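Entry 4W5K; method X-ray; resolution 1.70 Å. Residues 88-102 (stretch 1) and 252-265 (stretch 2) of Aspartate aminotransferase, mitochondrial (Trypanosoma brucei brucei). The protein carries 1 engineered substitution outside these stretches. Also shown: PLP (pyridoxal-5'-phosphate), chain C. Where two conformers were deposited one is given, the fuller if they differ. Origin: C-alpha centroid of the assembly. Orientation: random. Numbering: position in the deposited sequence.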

# COMPACT_ATOMS: atom_id res chain seq x y z
N ARG A 88 4.51 -23.26 -15.63
CA ARG A 88 3.83 -24.55 -15.73
C ARG A 88 4.12 -25.45 -14.55
O ARG A 88 3.22 -26.08 -13.99
CB ARG A 88 4.22 -25.25 -17.05
N ASP A 89 5.39 -25.52 -14.15
CA ASP A 89 5.80 -26.41 -13.07
C ASP A 89 5.54 -25.84 -11.67
O ASP A 89 5.84 -26.49 -10.66
CB ASP A 89 7.29 -26.74 -13.22
CG ASP A 89 7.61 -27.41 -14.55
OD1 ASP A 89 6.69 -27.99 -15.16
OD2 ASP A 89 8.78 -27.35 -14.97
N GLY A 90 5.00 -24.63 -11.60
CA GLY A 90 4.64 -24.03 -10.32
C GLY A 90 5.83 -23.55 -9.53
O GLY A 90 5.76 -23.41 -8.31
N ARG A 91 6.94 -23.27 -10.20
CA ARG A 91 8.13 -22.95 -9.41
C ARG A 91 8.31 -21.46 -9.22
O ARG A 91 9.31 -21.02 -8.65
CB ARG A 91 9.39 -23.62 -10.01
CG ARG A 91 9.84 -23.24 -11.39
CD ARG A 91 10.98 -24.23 -11.79
NE ARG A 91 11.65 -23.85 -13.03
CZ ARG A 91 12.49 -22.82 -13.14
NH1 ARG A 91 12.76 -22.06 -12.08
NH2 ARG A 91 13.05 -22.54 -14.32
N ILE A 92 7.31 -20.67 -9.62
CA ILE A 92 7.38 -19.23 -9.41
C ILE A 92 6.49 -18.74 -8.26
O ILE A 92 5.26 -18.90 -8.27
CB ILE A 92 7.01 -18.46 -10.70
CG1 ILE A 92 7.89 -18.92 -11.85
CG2 ILE A 92 7.20 -16.95 -10.51
CD1 ILE A 92 7.69 -18.11 -13.14
N ALA A 93 7.14 -18.14 -7.28
CA ALA A 93 6.45 -17.54 -6.13
C ALA A 93 6.00 -16.12 -6.46
O ALA A 93 6.81 -15.30 -6.85
CB ALA A 93 7.38 -17.55 -4.91
N SER A 94 4.71 -15.81 -6.30
CA SER A 94 4.20 -14.53 -6.76
C SER A 94 3.18 -13.93 -5.81
O SER A 94 2.49 -14.66 -5.09
CB SER A 94 3.53 -14.66 -8.15
OG SER A 94 4.45 -15.15 -9.13
N CYS A 95 3.08 -12.60 -5.86
CA CYS A 95 2.04 -11.89 -5.11
C CYS A 95 1.73 -10.53 -5.73
O CYS A 95 2.50 -9.96 -6.51
CB CYS A 95 2.46 -11.71 -3.64
SG CYS A 95 3.86 -10.57 -3.35
N GLN A 96 0.57 -10.01 -5.36
CA GLN A 96 0.19 -8.65 -5.68
C GLN A 96 0.99 -7.69 -4.80
O GLN A 96 1.30 -8.01 -3.65
CB GLN A 96 -1.32 -8.48 -5.45
CG GLN A 96 -1.85 -7.05 -5.62
CD GLN A 96 -3.37 -6.98 -5.48
OE1 GLN A 96 -4.06 -7.99 -5.52
NE2 GLN A 96 -3.89 -5.77 -5.40
N THR A 97 1.32 -6.52 -5.33
CA THR A 97 2.10 -5.53 -4.60
C THR A 97 1.60 -4.12 -4.85
O THR A 97 0.79 -3.89 -5.76
CB THR A 97 3.59 -5.58 -5.00
OG1 THR A 97 3.66 -5.38 -6.42
CG2 THR A 97 4.22 -6.95 -4.65
N LEU A 98 2.09 -3.16 -4.07
CA LEU A 98 1.73 -1.76 -4.25
C LEU A 98 2.51 -1.15 -5.40
O LEU A 98 3.52 -0.47 -5.17
CB LEU A 98 1.98 -1.00 -2.95
CG LEU A 98 1.16 -1.53 -1.78
CD1 LEU A 98 1.58 -0.91 -0.47
CD2 LEU A 98 -0.28 -1.19 -2.09
N GLY A 99 2.04 -1.40 -6.62
CA GLY A 99 2.77 -1.03 -7.82
C GLY A 99 4.10 -1.73 -7.96
O GLY A 99 4.45 -2.65 -7.21
N GLY A 100 4.88 -1.32 -8.96
CA GLY A 100 6.24 -1.82 -9.06
C GLY A 100 7.11 -1.45 -7.86
O GLY A 100 8.06 -2.21 -7.51
N THR A 101 6.81 -0.31 -7.23
CA THR A 101 7.58 0.13 -6.07
C THR A 101 7.46 -0.88 -4.96
O THR A 101 8.48 -1.29 -4.39
CB THR A 101 7.15 1.52 -5.56
OG1 THR A 101 7.23 2.47 -6.64
CG2 THR A 101 8.03 1.96 -4.39
N GLY A 102 6.22 -1.29 -4.66
CA GLY A 102 5.99 -2.31 -3.63
C GLY A 102 6.71 -3.62 -3.95
O GLY A 102 7.30 -4.27 -3.07
N HIS A 252 -3.73 3.95 -8.42
CA HIS A 252 -4.44 2.86 -7.75
C HIS A 252 -3.49 1.80 -7.14
O HIS A 252 -3.94 0.92 -6.38
CB HIS A 252 -5.44 2.24 -8.71
CG HIS A 252 -6.65 3.10 -8.94
ND1 HIS A 252 -7.48 3.49 -7.91
CD2 HIS A 252 -7.15 3.66 -10.07
CE1 HIS A 252 -8.46 4.24 -8.40
NE2 HIS A 252 -8.28 4.35 -9.71
N ARG A 253 -2.20 1.94 -7.45
CA ARG A 253 -1.08 1.20 -6.86
C ARG A 253 -1.18 -0.30 -7.09
O ARG A 253 -1.37 -1.09 -6.14
CB ARG A 253 -0.99 1.48 -5.35
CG ARG A 253 -1.06 2.97 -4.96
CD ARG A 253 -0.12 3.86 -5.82
NE ARG A 253 1.30 3.53 -5.60
CZ ARG A 253 2.14 3.15 -6.56
NH1 ARG A 253 1.74 3.04 -7.83
NH2 ARG A 253 3.41 2.86 -6.25
N CYS A 254 -1.00 -0.69 -8.35
CA CYS A 254 -1.22 -2.05 -8.78
C CYS A 254 0.05 -2.59 -9.42
O CYS A 254 0.55 -2.02 -10.40
CB CYS A 254 -2.37 -2.11 -9.78
SG CYS A 254 -2.81 -3.75 -10.32
N GLY A 255 0.58 -3.66 -8.84
CA GLY A 255 1.72 -4.37 -9.42
C GLY A 255 1.79 -5.81 -8.93
O GLY A 255 0.90 -6.26 -8.18
N ALA A 256 2.82 -6.53 -9.37
CA ALA A 256 3.06 -7.89 -8.87
C ALA A 256 4.56 -8.14 -8.76
O ALA A 256 5.38 -7.50 -9.43
CB ALA A 256 2.40 -8.95 -9.80
N LEU A 257 4.90 -9.09 -7.91
CA LEU A 257 6.25 -9.55 -7.66
C LEU A 257 6.34 -11.03 -7.98
O LEU A 257 5.44 -11.78 -7.60
CB LEU A 257 6.63 -9.27 -6.20
CG LEU A 257 7.93 -9.91 -5.69
CD1 LEU A 257 9.13 -9.33 -6.44
CD2 LEU A 257 8.05 -9.61 -4.22
N HIS A 258 7.42 -11.47 -8.63
CA HIS A 258 7.59 -12.88 -9.01
C HIS A 258 9.00 -13.30 -8.65
O HIS A 258 9.93 -12.56 -8.97
CB HIS A 258 7.38 -13.08 -10.53
CG HIS A 258 6.11 -12.48 -11.04
ND1 HIS A 258 4.87 -13.05 -10.83
CD2 HIS A 258 5.90 -11.36 -11.78
CE1 HIS A 258 3.95 -12.30 -11.41
NE2 HIS A 258 4.54 -11.27 -11.99
N ILE A 259 9.15 -14.44 -7.98
CA ILE A 259 10.46 -15.03 -7.75
C ILE A 259 10.48 -16.48 -8.23
O ILE A 259 9.76 -17.32 -7.71
CB ILE A 259 10.90 -15.01 -6.26
CG1 ILE A 259 10.76 -13.60 -5.64
CG2 ILE A 259 12.34 -15.59 -6.12
CD1 ILE A 259 9.43 -13.42 -4.88
N SER A 260 11.34 -16.78 -9.19
CA SER A 260 11.47 -18.17 -9.61
C SER A 260 12.37 -18.95 -8.67
O SER A 260 13.26 -18.38 -8.04
CB SER A 260 12.01 -18.28 -11.04
OG SER A 260 13.35 -17.82 -11.12
N THR A 261 12.09 -20.24 -8.55
CA THR A 261 12.81 -21.13 -7.66
C THR A 261 13.00 -22.49 -8.31
O THR A 261 12.53 -22.73 -9.42
CB THR A 261 12.06 -21.33 -6.31
OG1 THR A 261 10.89 -22.13 -6.53
CG2 THR A 261 11.69 -20.00 -5.70
N ALA A 262 13.67 -23.40 -7.62
CA ALA A 262 13.90 -24.71 -8.20
C ALA A 262 12.68 -25.63 -8.21
O ALA A 262 12.68 -26.64 -8.91
CB ALA A 262 15.05 -25.40 -7.48
N SER A 263 11.64 -25.32 -7.45
CA SER A 263 10.56 -26.30 -7.29
C SER A 263 9.30 -25.66 -6.74
O SER A 263 9.34 -24.56 -6.20
CB SER A 263 11.01 -27.43 -6.37
OG SER A 263 11.13 -27.01 -5.01
N ALA A 264 8.17 -26.35 -6.88
CA ALA A 264 6.94 -25.79 -6.33
C ALA A 264 7.03 -25.69 -4.80
O ALA A 264 6.49 -24.76 -4.22
CB ALA A 264 5.72 -26.61 -6.74
N GLU A 265 7.76 -26.61 -4.16
CA GLU A 265 7.96 -26.54 -2.71
C GLU A 265 8.76 -25.31 -2.29
O GLU A 265 8.46 -24.68 -1.26
CB GLU A 265 8.64 -27.81 -2.18
CG GLU A 265 7.71 -29.01 -2.09
CD GLU A 265 6.43 -28.68 -1.33
OE1 GLU A 265 6.52 -28.20 -0.17
OE2 GLU A 265 5.34 -28.88 -1.89
N1 PLP C . 10.58 1.40 -11.57
C2 PLP C . 10.70 2.26 -12.64
C2A PLP C . 11.87 2.07 -13.56
C3 PLP C . 9.77 3.27 -12.86
O3 PLP C . 9.89 4.14 -13.90
C4 PLP C . 8.70 3.41 -11.99
C4A PLP C . 7.59 4.36 -12.37
O4A PLP C . 7.77 5.57 -12.22
C5 PLP C . 8.57 2.55 -10.90
C6 PLP C . 9.50 1.53 -10.71
C5A PLP C . 7.42 2.70 -9.92
O4P PLP C . 6.22 2.22 -10.46
P PLP C . 4.91 2.12 -9.63
O1P PLP C . 4.11 3.38 -9.76
O2P PLP C . 5.25 1.86 -8.18
O3P PLP C . 4.17 0.95 -10.23
O HOH W 1 14.84 -19.42 -12.64
O HOH W 2 -1.90 -3.67 -5.29

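Just beyond one end of the paired strands, the two stretches share a phosphate site: Arg253 from one and Gly100 and Thr101 from the other all bind the phosphate of PLP. Arg253 NH2 donates to PLP O2P at 2.8 Å and Arg253 NH1 to PLP O1P at 3.1 Å, while Thr101 N and Thr101 OG1 reach PLP O2P at 2.8 and 2.6 Å and Gly100 N reaches PLP O3P at 2.7 Å. The cationic guanidinium and the amides at the start of a helix thus meet on one anion. Gly99 N and Leu98 C lie over a face of the guanidinium, whereas PLP O2P lies at its edge, where its N-H groups point.

Glycine geometry leaves room for this arrangement. Gly99 has phi/psi of 63/-173°, and an ideal CB there would lie 2.8 Å from Arg253 NH1 and 2.7 Å from PLP O2P, both clashes. A CB on Gly255 would fall 2.5 Å from Gly99 C. With neither present, Gly99 CA and Gly255 CA come within 3.8 Å.

Away from the cofactor, the strands around 92-97 and 255-260 run antiparallel, with 153° between their N-to-C directions and a closest axial approach of 4.2 Å. The register is regular, from Ile92 opposite Ser260 to Thr97 opposite Gly255. Hydrogen-bonded pairs alternate with non-hydrogen-bonded ones. Ala93 N donates to Ile259 O at 2.8 Å, and Ile259 N to Ala93 O at 2.7 Å; Cys95 N to Leu257 O is 3.0 Å, and Leu257 N to Cys95 O is 2.9 Å. At the last pair Thr97 N to Gly255 O is 2.9 Å with a 163° angle, but the return bond, Gly255 N to Thr97 O, is weak at 3.1 Å and 135°. CA-H...O contacts fill the intervals, the shortest from Ser94 CA to Leu257 O at 3.1 Å.

Side chains alternate between the sheet's faces. Ala93, Cys95, Thr97, Leu257 and Ile259 share one, where packing is largely apolar: Cys95 SG lies 4.2 Å from Leu257 CB, and Thr97 CG2 lies 3.7 Å from Leu257 CB. Thr97 OG1 turns back to its own stretch, donating to Gly99 O at 2.9 Å. The face carrying Ser94 and His258 holds a polar pair: Ser94 OG and His258 ND1 are hydrogen-bonded at 2.7 Å, with the hydroxyl near the plane of the imidazole, as a lone pair or N-H on ND1 requires.

Beyond Ile92, Arg91 extends the contact through both backbone and side chain. Thr261 N donates to Arg91 O at 2.9 Å, and Arg91 NH1 returns a bond to Thr261 O at 2.8 Å and 149°, with the carbonyl at the guanidinium edge. Gly90, in a Schellman motif, ends the preceding helix and places Gly90 O 3.3 Å from Ala264 CA in a CA-H...O contact.

Near the other end, water 2 ties the stretches together, donating to Thr97 O at 2.7 Å and Arg253 O at 2.8 Å and accepting from Gln96 NE2 at 2.9 Å.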